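Local coordinates for clan CA, family C40, NlpC/P60 superfamily cysteine peptidase (Trichomonas vaginalis, PDB 6BIO), which probably hydrolyses bacterial peptidoglycan as a cysteine peptidase of the NlpC/P60 family, with a bacterial SH3 domain in the same chain, at residues Ala93-Glu98 and Tyr126-Arg131; Ala152-Arg157 and Leu193-His198; Gln187-Arg192 and Val238-Gly243. One frame throughout, in Å; residues are numbered along the deposited sequence. Where two conformers were deposited one is given.

Contact 1. Residues Ala93-Glu98 and Tyr126-Arg131; sequences ANIYSE and YRINYR
Ile95, near the end of the short strand 93-96, meets Ile128 and Tyr130 of strand 125-130 through its CD1 methyl. The chain reaches it from Ala93, whose backbone pairs with Val109 and whose methyl group rests on Ile137. Asn94 takes no part in the contact and bonds instead to its neighbour two residues on: ND2 donates to Tyr96 OH at 3.2 Å in an almost straight bond (174°), with the hydroxyl lying in the amide plane, while Asn94 CB sits over one face of the Tyr96 ring, toward its rim. At Ile95 the CG1 branch stands anti to the carbonyl carbon (chi1 -66°) and runs on extended to CD1, which ends 3.7 Å from Ile128 CD1. The same methyl lies 3.7 Å from Tyr130 CB, the two side chains crossing at about a right angle. These three residues lie within the bacterial SH3 domain, a small all-beta fold; the pair of strands 93-96 and 105-109 is laid against the sheet that holds 125-130, and Val106 and Val109 add further apolar surface around Ile95. No hydrogen bond joins the two segments. Ile128 arrives with CG1 between its backbone N and carbonyl carbon (chi1 65°), and this brings the end of the side chain to Ile95 CG1, 3.8 Å from Ile128 CD1. Tyr130 offers just its CB, for its ring turns off and takes Arg131 CG on one face. Beyond Ile95, Tyr96 bonds through its backbone to Tyr136 and packs on Leu5, and the chain then turns at Ser97, whose OG is hydrogen-bonded to Thr104 N.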
loop_
_atom_site.group_PDB
_atom_site.type_symbol
_atom_site.label_atom_id
_atom_site.label_comp_id
_atom_site.label_asym_id
_atom_site.label_seq_id
_atom_site.Cartn_x
_atom_site.Cartn_y
_atom_site.Cartn_z
ATOM N N ALA A 93 -17.398 12.884 17.644
ATOM C CA ALA A 93 -16.650 11.672 17.975
ATOM C C ALA A 93 -15.737 11.990 19.154
ATOM O O ALA A 93 -15.524 13.155 19.513
ATOM C CB ALA A 93 -15.792 11.222 16.802
ATOM N N ASN A 94 -15.212 10.942 19.784
ATOM C CA ASN A 94 -14.148 11.078 20.767
ATOM C C ASN A 94 -12.797 10.762 20.135
ATOM O O ASN A 94 -12.669 9.844 19.312
ATOM C CB ASN A 94 -14.355 10.098 21.917
ATOM C CG ASN A 94 -15.490 10.499 22.821
ATOM O OD1 ASN A 94 -15.721 11.682 23.091
ATOM N ND2 ASN A 94 -16.224 9.507 23.295
ATOM N N ILE A 95 -11.784 11.496 20.548
ATOM C CA ILE A 95 -10.400 11.070 20.387
ATOM C C ILE A 95 -10.085 10.131 21.552
ATOM O O ILE A 95 -10.222 10.524 22.717
ATOM C CB ILE A 95 -9.435 12.278 20.355
ATOM C CG1 ILE A 95 -9.672 13.125 19.125
ATOM C CG2 ILE A 95 -7.975 11.763 20.393
ATOM C CD1 ILE A 95 -8.936 14.436 19.139
ATOM N N TYR A 96 -9.667 8.900 21.239
ATOM C CA TYR A 96 -9.357 7.882 22.239
ATOM C C TYR A 96 -7.851 7.697 22.382
ATOM O O TYR A 96 -7.070 8.004 21.475
ATOM C CB TYR A 96 -10.006 6.547 21.854
ATOM C CG TYR A 96 -11.492 6.557 21.964
ATOM C CD1 TYR A 96 -12.101 6.564 23.203
ATOM C CD2 TYR A 96 -12.273 6.610 20.841
ATOM C CE1 TYR A 96 -13.449 6.566 23.316
ATOM C CE2 TYR A 96 -13.636 6.578 20.915
ATOM C CZ TYR A 96 -14.230 6.591 22.175
ATOM O OH TYR A 96 -15.601 6.562 22.326
ATOM N N SER A 97 -7.438 7.126 23.508
ATOM C CA SER A 97 -6.030 6.913 23.805
ATOM C C SER A 97 -5.387 5.863 22.895
ATOM O O SER A 97 -4.165 5.866 22.760
ATOM C CB SER A 97 -5.821 6.493 25.257
ATOM O OG SER A 97 -6.529 5.299 25.509
ATOM N N GLU A 98 -6.184 4.972 22.321
ATOM C CA GLU A 98 -5.706 3.875 21.494
ATOM C C GLU A 98 -6.822 3.473 20.538
ATOM O O GLU A 98 -8.006 3.747 20.794
ATOM C CB GLU A 98 -5.274 2.666 22.332
ATOM C CG GLU A 98 -6.404 2.104 23.206
ATOM C CD GLU A 98 -5.974 0.913 24.030
ATOM O OE1 GLU A 98 -4.892 0.949 24.657
ATOM O OE2 GLU A 98 -6.716 -0.072 24.066
ATOM N N TYR A 126 -8.056 6.891 12.471
ATOM C CA TYR A 126 -6.907 7.749 12.195
ATOM C C TYR A 126 -6.315 8.169 13.529
ATOM O O TYR A 126 -7.039 8.297 14.530
ATOM C CB TYR A 126 -7.301 9.029 11.432
ATOM C CG TYR A 126 -7.748 8.826 9.998
ATOM C CD1 TYR A 126 -6.818 8.734 8.964
ATOM C CD2 TYR A 126 -9.092 8.705 9.677
ATOM C CE1 TYR A 126 -7.203 8.548 7.679
ATOM C CE2 TYR A 126 -9.492 8.539 8.361
ATOM C CZ TYR A 126 -8.542 8.465 7.371
ATOM O OH TYR A 126 -8.857 8.273 6.062
ATOM N N ARG A 127 -5.041 8.513 13.525
ATOM C CA ARG A 127 -4.469 9.239 14.641
ATOM C C ARG A 127 -4.433 10.695 14.236
ATOM O O ARG A 127 -3.989 11.012 13.135
ATOM C CB ARG A 127 -3.075 8.745 15.013
ATOM C CG ARG A 127 -2.632 9.276 16.383
ATOM C CD ARG A 127 -1.333 8.635 16.908
ATOM N NE ARG A 127 -0.185 8.955 16.096
ATOM C CZ ARG A 127 0.616 9.999 16.302
ATOM N NH1 ARG A 127 1.634 10.211 15.483
ATOM N NH2 ARG A 127 0.382 10.845 17.301
ATOM N N ILE A 128 -4.930 11.575 15.125
ATOM C CA ILE A 128 -5.096 12.986 14.788
ATOM C C ILE A 128 -4.614 13.881 15.913
ATOM O O ILE A 128 -4.441 13.462 17.060
ATOM C CB ILE A 128 -6.548 13.390 14.414
ATOM C CG1 ILE A 128 -7.496 13.229 15.617
ATOM C CG2 ILE A 128 -7.059 12.623 13.225
ATOM C CD1 ILE A 128 -8.784 13.995 15.507
ATOM N N ASN A 129 -4.428 15.141 15.539
ATOM C CA ASN A 129 -4.270 16.266 16.460
ATOM C C ASN A 129 -5.459 17.197 16.262
ATOM O O ASN A 129 -5.673 17.703 15.152
ATOM C CB ASN A 129 -2.972 17.010 16.140
ATOM C CG ASN A 129 -2.736 18.202 17.035
ATOM O OD1 ASN A 129 -3.640 18.992 17.326
ATOM N ND2 ASN A 129 -1.509 18.369 17.445
ATOM N N TYR A 130 -6.246 17.422 17.327
ATOM C CA TYR A 130 -7.276 18.457 17.372
ATOM C C TYR A 130 -6.917 19.408 18.508
ATOM O O TYR A 130 -6.943 19.008 19.663
ATOM C CB TYR A 130 -8.637 17.815 17.639
ATOM C CG TYR A 130 -9.748 18.826 17.915
ATOM C CD1 TYR A 130 -10.034 19.813 16.994
ATOM C CD2 TYR A 130 -10.475 18.820 19.104
ATOM C CE1 TYR A 130 -11.014 20.761 17.225
ATOM C CE2 TYR A 130 -11.496 19.746 19.310
ATOM C CZ TYR A 130 -11.756 20.703 18.380
ATOM O OH TYR A 130 -12.766 21.620 18.661
ATOM N N ARG A 131 -6.580 20.653 18.184
ATOM C CA ARG A 131 -6.326 21.680 19.210
ATOM C C ARG A 131 -5.224 21.251 20.184
ATOM O O ARG A 131 -5.257 21.614 21.359
ATOM C CB ARG A 131 -7.591 22.030 20.031
ATOM C CG ARG A 131 -8.749 22.707 19.330
ATOM C CD ARG A 131 -9.949 22.924 20.319
ATOM N NE ARG A 131 -9.624 23.788 21.463
ATOM C CZ ARG A 131 -9.378 25.086 21.354
ATOM N NH1 ARG A 131 -9.397 25.662 20.148
ATOM N NH2 ARG A 131 -9.095 25.805 22.435
#

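Contact 2. Residues Ala152-Arg157 and Leu193-His198; sequences ANDGER and LDIFMH
Leu193 points its forked end at the first turn of helix 154-163, where Asp154 and Arg157 receive it. It lies within the Schellman motif that closes helix 182-191, just ahead of Asp194, the C-prime residue at positive phi, so the contact joins the end of one helix of the NlpC/P60 domain to the start of another. The two methyls of Leu193 divide the work: CD1 lies 3.5 Å from Asp154 O, and CD2 is 3.8 Å from Arg157 CB. Arg157 then leads away, toward Gln148 O. Ile195 comes in beside Asp154, its CD1 3.9 Å from Asp154 OD2, the two side chains set at a slant. The helix start itself is held by Asn153 at the N-cap, where OD1 accepts from Glu156 N at 3.0 Å. With CG anti to its carbonyl carbon (chi1 -81°), the Asp154 carboxylate is carried out toward the loop. Asp154 OD1 forms salt bridges with Lys147 and, in the modelled conformer, with Arg157 NH2 at 2.9 Å, met from above the carboxylate plane; the two cations probably help keep the group ionised. A water donates to Asp154 OD2 at 2.7 Å and to Leu193 O at 2.8 Å.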
loop_
_atom_site.group_PDB
_atom_site.type_symbol
_atom_site.label_atom_id
_atom_site.label_comp_id
_atom_site.label_asym_id
_atom_site.label_seq_id
_atom_site.Cartn_x
_atom_site.Cartn_y
_atom_site.Cartn_z
ATOM N N ALA A 152 -16.078 -3.542 -3.395
ATOM C CA ALA A 152 -16.472 -4.558 -2.434
ATOM C C ALA A 152 -15.295 -5.048 -1.631
ATOM O O ALA A 152 -15.473 -5.660 -0.578
ATOM C CB ALA A 152 -17.078 -5.759 -3.163
ATOM N N ASN A 153 -14.088 -4.798 -2.102
ATOM C CA ASN A 153 -12.906 -5.291 -1.411
ATOM C C ASN A 153 -11.695 -4.554 -1.968
ATOM O O ASN A 153 -11.780 -3.824 -2.967
ATOM C CB ASN A 153 -12.753 -6.811 -1.539
ATOM C CG ASN A 153 -12.817 -7.255 -2.961
ATOM O OD1 ASN A 153 -11.966 -6.874 -3.771
ATOM N ND2 ASN A 153 -13.836 -8.051 -3.303
ATOM N N ASP A 154 -10.562 -4.763 -1.311
ATOM C CA ASP A 154 -9.335 -4.121 -1.717
ATOM C C ASP A 154 -8.856 -4.609 -3.079
ATOM O O ASP A 154 -8.100 -3.891 -3.737
ATOM C CB ASP A 154 -8.220 -4.343 -0.693
ATOM C CG ASP A 154 -8.292 -3.403 0.503
ATOM O OD1 ASP A 154 -9.043 -2.387 0.475
ATOM O OD2 ASP A 154 -7.582 -3.707 1.494
ATOM N N GLY A 155 -9.256 -5.807 -3.525
ATOM C CA GLY A 155 -8.949 -6.216 -4.902
ATOM C C GLY A 155 -9.554 -5.298 -5.952
ATOM O O GLY A 155 -8.878 -4.894 -6.924
ATOM N N GLU A 156 -10.834 -4.945 -5.767
ATOM C CA GLU A 156 -11.456 -3.984 -6.656
ATOM C C GLU A 156 -10.751 -2.648 -6.553
ATOM O O GLU A 156 -10.585 -1.952 -7.556
ATOM C CB GLU A 156 -12.954 -3.856 -6.328
ATOM C CG GLU A 156 -13.690 -5.179 -6.641
ATOM C CD GLU A 156 -15.180 -5.138 -6.504
ATOM O OE1 GLU A 156 -15.747 -4.050 -6.231
ATOM O OE2 GLU A 156 -15.786 -6.224 -6.759
ATOM N N ARG A 157 -10.307 -2.259 -5.359
ATOM C CA ARG A 157 -9.602 -0.985 -5.244
ATOM C C ARG A 157 -8.270 -1.033 -5.988
ATOM O O ARG A 157 -7.849 -0.041 -6.598
ATOM C CB ARG A 157 -9.403 -0.629 -3.767
ATOM C CG ARG A 157 -10.687 -0.439 -3.013
ATOM C CD ARG A 157 -10.467 0.027 -1.564
ATOM N NE ARG A 157 -11.753 0.210 -0.907
ATOM C CZ ARG A 157 -12.397 -0.725 -0.217
ATOM N NH1 ARG A 157 -13.590 -0.452 0.310
ATOM N NH2 ARG A 157 -11.843 -1.906 0.003
ATOM N N LEU A 193 -2.700 0.953 -1.084
ATOM C CA LEU A 193 -3.626 0.274 -0.181
ATOM C C LEU A 193 -2.935 -0.182 1.093
ATOM O O LEU A 193 -3.514 -0.941 1.888
ATOM C CB LEU A 193 -4.240 -0.931 -0.906
ATOM C CG LEU A 193 -5.034 -0.527 -2.163
ATOM C CD1 LEU A 193 -5.462 -1.748 -2.946
ATOM C CD2 LEU A 193 -6.276 0.330 -1.837
ATOM N N ASP A 194 -1.709 0.280 1.324
ATOM C CA ASP A 194 -0.966 -0.068 2.533
ATOM C C ASP A 194 -0.781 -1.576 2.647
ATOM O O ASP A 194 -0.827 -2.134 3.742
ATOM C CB ASP A 194 -1.607 0.531 3.786
ATOM C CG ASP A 194 -0.697 0.540 5.019
ATOM O OD1 ASP A 194 0.540 0.520 4.889
ATOM O OD2 ASP A 194 -1.312 0.613 6.114
ATOM N N ILE A 195 -0.488 -2.209 1.506
ATOM C CA ILE A 195 -0.256 -3.646 1.448
ATOM C C ILE A 195 1.097 -3.820 0.759
ATOM O O ILE A 195 1.314 -3.281 -0.329
ATOM C CB ILE A 195 -1.375 -4.360 0.661
ATOM C CG1 ILE A 195 -2.664 -4.268 1.453
ATOM C CG2 ILE A 195 -0.961 -5.806 0.358
ATOM C CD1 ILE A 195 -3.877 -4.641 0.586
ATOM N N PHE A 196 1.999 -4.582 1.374
ATOM C CA PHE A 196 3.308 -4.810 0.775
ATOM C C PHE A 196 3.318 -6.008 -0.144
ATOM O O PHE A 196 2.881 -7.104 0.223
ATOM C CB PHE A 196 4.335 -5.069 1.865
ATOM C CG PHE A 196 5.730 -5.191 1.329
ATOM C CD1 PHE A 196 6.462 -4.072 0.992
ATOM C CD2 PHE A 196 6.319 -6.439 1.148
ATOM C CE1 PHE A 196 7.739 -4.174 0.487
ATOM C CE2 PHE A 196 7.601 -6.536 0.620
ATOM C CZ PHE A 196 8.311 -5.391 0.295
ATOM N N MET A 197 3.900 -5.826 -1.303
ATOM C CA MET A 197 4.416 -6.954 -2.062
ATOM C C MET A 197 5.822 -6.590 -2.471
ATOM O O MET A 197 6.175 -5.412 -2.511
ATOM C CB MET A 197 3.609 -7.369 -3.261
ATOM C CG MET A 197 3.498 -6.332 -4.312
ATOM S SD MET A 197 2.694 -6.878 -5.893
ATOM C CE MET A 197 1.090 -7.268 -5.314
ATOM N N HIS A 198 6.612 -7.613 -2.827
ATOM C CA HIS A 198 7.972 -7.404 -3.280
ATOM C C HIS A 198 7.977 -6.776 -4.664
ATOM O O HIS A 198 6.942 -6.611 -5.318
ATOM C CB HIS A 198 8.746 -8.726 -3.230
ATOM C CG HIS A 198 9.141 -9.107 -1.839
ATOM N ND1 HIS A 198 10.176 -8.492 -1.163
ATOM C CD2 HIS A 198 8.591 -9.993 -0.965
ATOM C CE1 HIS A 198 10.266 -8.999 0.049
ATOM N NE2 HIS A 198 9.326 -9.913 0.196
HETATM O O HOH W 1 -5.991 -1.847 2.730
#

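Contact 3. Residues Gln187-Arg192 and Val238-Gly243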
loop_
_atom_site.group_PDB
_atom_site.type_symbol
_atom_site.label_atom_id
_atom_site.label_comp_id
_atom_site.label_asym_id
_atom_site.label_seq_id
_atom_site.Cartn_x
_atom_site.Cartn_y
_atom_site.Cartn_z
ATOM N N GLN A 187 3.486 -3.311 -7.439
ATOM C CA GLN A 187 3.910 -2.931 -6.097
ATOM C C GLN A 187 3.373 -1.552 -5.741
ATOM O O GLN A 187 2.904 -1.334 -4.618
ATOM C CB GLN A 187 5.423 -2.989 -5.975
ATOM C CG GLN A 187 5.910 -2.733 -4.546
ATOM C CD GLN A 187 7.407 -2.652 -4.427
ATOM O OE1 GLN A 187 8.068 -1.858 -5.105
ATOM N NE2 GLN A 187 7.964 -3.447 -3.539
ATOM N N TRP A 188 3.407 -0.622 -6.699
ATOM C CA TRP A 188 2.871 0.713 -6.475
ATOM C C TRP A 188 1.391 0.644 -6.095
ATOM O O TRP A 188 0.924 1.326 -5.170
ATOM C CB TRP A 188 3.087 1.567 -7.742
ATOM C CG TRP A 188 2.286 2.844 -7.656
ATOM C CD1 TRP A 188 2.609 3.970 -7.000
ATOM C CD2 TRP A 188 0.954 3.034 -8.150
ATOM N NE1 TRP A 188 1.556 4.863 -7.049
ATOM C CE2 TRP A 188 0.529 4.307 -7.740
ATOM C CE3 TRP A 188 0.084 2.251 -8.910
ATOM C CZ2 TRP A 188 -0.730 4.809 -8.069
ATOM C CZ3 TRP A 188 -1.151 2.759 -9.215
ATOM C CH2 TRP A 188 -1.554 4.013 -8.769
ATOM N N ALA A 189 0.600 -0.099 -6.869
ATOM C CA ALA A 189 -0.841 -0.105 -6.635
ATOM C C ALA A 189 -1.134 -0.579 -5.217
ATOM O O ALA A 189 -1.969 -0.013 -4.504
ATOM C CB ALA A 189 -1.551 -0.985 -7.663
ATOM N N TYR A 190 -0.469 -1.662 -4.793
ATOM C CA TYR A 190 -0.700 -2.152 -3.439
ATOM C C TYR A 190 -0.110 -1.233 -2.370
ATOM O O TYR A 190 -0.676 -1.120 -1.270
ATOM C CB TYR A 190 -0.285 -3.639 -3.315
ATOM C CG TYR A 190 -1.429 -4.518 -3.799
ATOM C CD1 TYR A 190 -2.477 -4.769 -2.947
ATOM C CD2 TYR A 190 -1.482 -5.033 -5.080
ATOM C CE1 TYR A 190 -3.557 -5.487 -3.352
ATOM C CE2 TYR A 190 -2.579 -5.758 -5.503
ATOM C CZ TYR A 190 -3.600 -6.019 -4.616
ATOM O OH TYR A 190 -4.715 -6.734 -4.989
ATOM N N ASN A 191 0.948 -0.487 -2.691
ATOM C CA ASN A 191 1.457 0.521 -1.763
ATOM C C ASN A 191 0.349 1.504 -1.410
ATOM O O ASN A 191 0.215 1.911 -0.253
ATOM C CB ASN A 191 2.634 1.276 -2.374
ATOM C CG ASN A 191 3.118 2.362 -1.432
ATOM O OD1 ASN A 191 2.781 3.541 -1.567
ATOM N ND2 ASN A 191 3.869 1.963 -0.431
ATOM N N ARG A 192 -0.468 1.890 -2.392
ATOM C CA ARG A 192 -1.554 2.833 -2.151
ATOM C C ARG A 192 -2.697 2.260 -1.329
ATOM O O ARG A 192 -3.562 3.023 -0.864
ATOM C CB ARG A 192 -2.040 3.328 -3.493
ATOM C CG ARG A 192 -1.066 4.270 -4.223
ATOM C CD ARG A 192 -0.759 5.496 -3.433
ATOM N NE ARG A 192 -0.008 6.510 -4.151
ATOM C CZ ARG A 192 1.283 6.749 -4.016
ATOM N NH1 ARG A 192 2.043 5.990 -3.277
ATOM N NH2 ARG A 192 1.820 7.778 -4.644
ATOM N N VAL A 238 4.310 -9.892 -15.139
ATOM C CA VAL A 238 3.170 -9.897 -14.226
ATOM C C VAL A 238 2.177 -8.861 -14.700
ATOM O O VAL A 238 2.566 -7.844 -15.278
ATOM C CB VAL A 238 3.628 -9.612 -12.774
ATOM C CG1 VAL A 238 4.273 -8.238 -12.659
ATOM C CG2 VAL A 238 2.486 -9.767 -11.764
ATOM N N GLY A 239 0.890 -9.105 -14.433
ATOM C CA GLY A 239 -0.164 -8.123 -14.631
ATOM C C GLY A 239 -1.255 -8.327 -13.603
ATOM O O GLY A 239 -1.213 -9.274 -12.829
ATOM N N MET A 240 -2.223 -7.405 -13.572
ATOM C CA MET A 240 -3.292 -7.434 -12.568
ATOM C C MET A 240 -4.634 -7.669 -13.259
ATOM O O MET A 240 -5.013 -6.915 -14.152
ATOM C CB MET A 240 -3.367 -6.119 -11.780
ATOM C CG MET A 240 -4.373 -6.173 -10.677
ATOM S SD MET A 240 -4.509 -4.668 -9.730
ATOM C CE MET A 240 -2.887 -4.572 -8.995
ATOM N N TYR A 241 -5.351 -8.700 -12.830
ATOM C CA TYR A 241 -6.680 -8.966 -13.363
ATOM C C TYR A 241 -7.596 -7.807 -12.988
ATOM O O TYR A 241 -7.583 -7.346 -11.844
ATOM C CB TYR A 241 -7.211 -10.290 -12.797
ATOM C CG TYR A 241 -8.451 -10.758 -13.516
ATOM C CD1 TYR A 241 -8.370 -11.251 -14.815
ATOM C CD2 TYR A 241 -9.672 -10.727 -12.902
ATOM C CE1 TYR A 241 -9.497 -11.661 -15.488
ATOM C CE2 TYR A 241 -10.814 -11.120 -13.573
ATOM C CZ TYR A 241 -10.719 -11.599 -14.875
ATOM O OH TYR A 241 -11.860 -12.012 -15.580
ATOM N N VAL A 242 -8.431 -7.377 -13.935
ATOM C CA VAL A 242 -9.357 -6.288 -13.668
ATOM C C VAL A 242 -10.790 -6.635 -14.057
ATOM O O VAL A 242 -11.655 -5.757 -14.093
ATOM C CB VAL A 242 -8.907 -4.982 -14.338
ATOM C CG1 VAL A 242 -7.572 -4.528 -13.749
ATOM C CG2 VAL A 242 -8.810 -5.129 -15.840
ATOM N N GLY A 243 -11.059 -7.904 -14.328
ATOM C CA GLY A 243 -12.402 -8.362 -14.627
ATOM C C GLY A 243 -12.662 -8.442 -16.113
ATOM O O GLY A 243 -11.912 -7.932 -16.942
#
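Helix 182-191 rests on the antiparallel sheet of the NlpC/P60 domain, and here Ala189 and Tyr190 of the helix receive the side chain of Met240 from strand 237-243. The methionine makes the contact with its terminal methyl. CE lies 3.7 Å from Tyr190 CE2 and 4.1 Å from Ala189 CB, so it occupies the angle between the small side chain and the large one. Met240 runs out straight, with CG anti to the backbone N (chi1 -175°), and bends only at the last bond (chi3 -64°), which turns CE toward the helix. In papain-like peptidases the helix that carries the nucleophilic cysteine at its start packs on such a sheet; helix 182-191, whose early residues include Cys182 and Ser183, probably holds that place. Helix 154-163 adds to the buried apolar cluster, Ala158 and Val162 both touching Met240, as Met186 of helix 182-191 does. Tyr190 is also tied to the sheet side by its OH, which is hydrogen-bonded to Gly220 O.

In the fold
Contact 1 belongs to the bacterial SH3 domain and stands apart, its centre about 26 Å from that of contact 2 and about 32 Å from that of contact 3. The latter two are neighbours in the NlpC/P60 domain, about 8 Å between centres: contact 2 sets the start of helix 154-163 against the loop that follows helix 182-191, and contact 3 sets that helix against strand 237-243. Ile195 N probably bonds to Tyr190 O between them. Contacts 1 and 3 are buried and wholly apolar, each turning on one terminal methyl, strand to strand in the first and strand to helix in the other. Contact 2, only partly buried, mixes aliphatic methyls with a carboxylate and a bridging water.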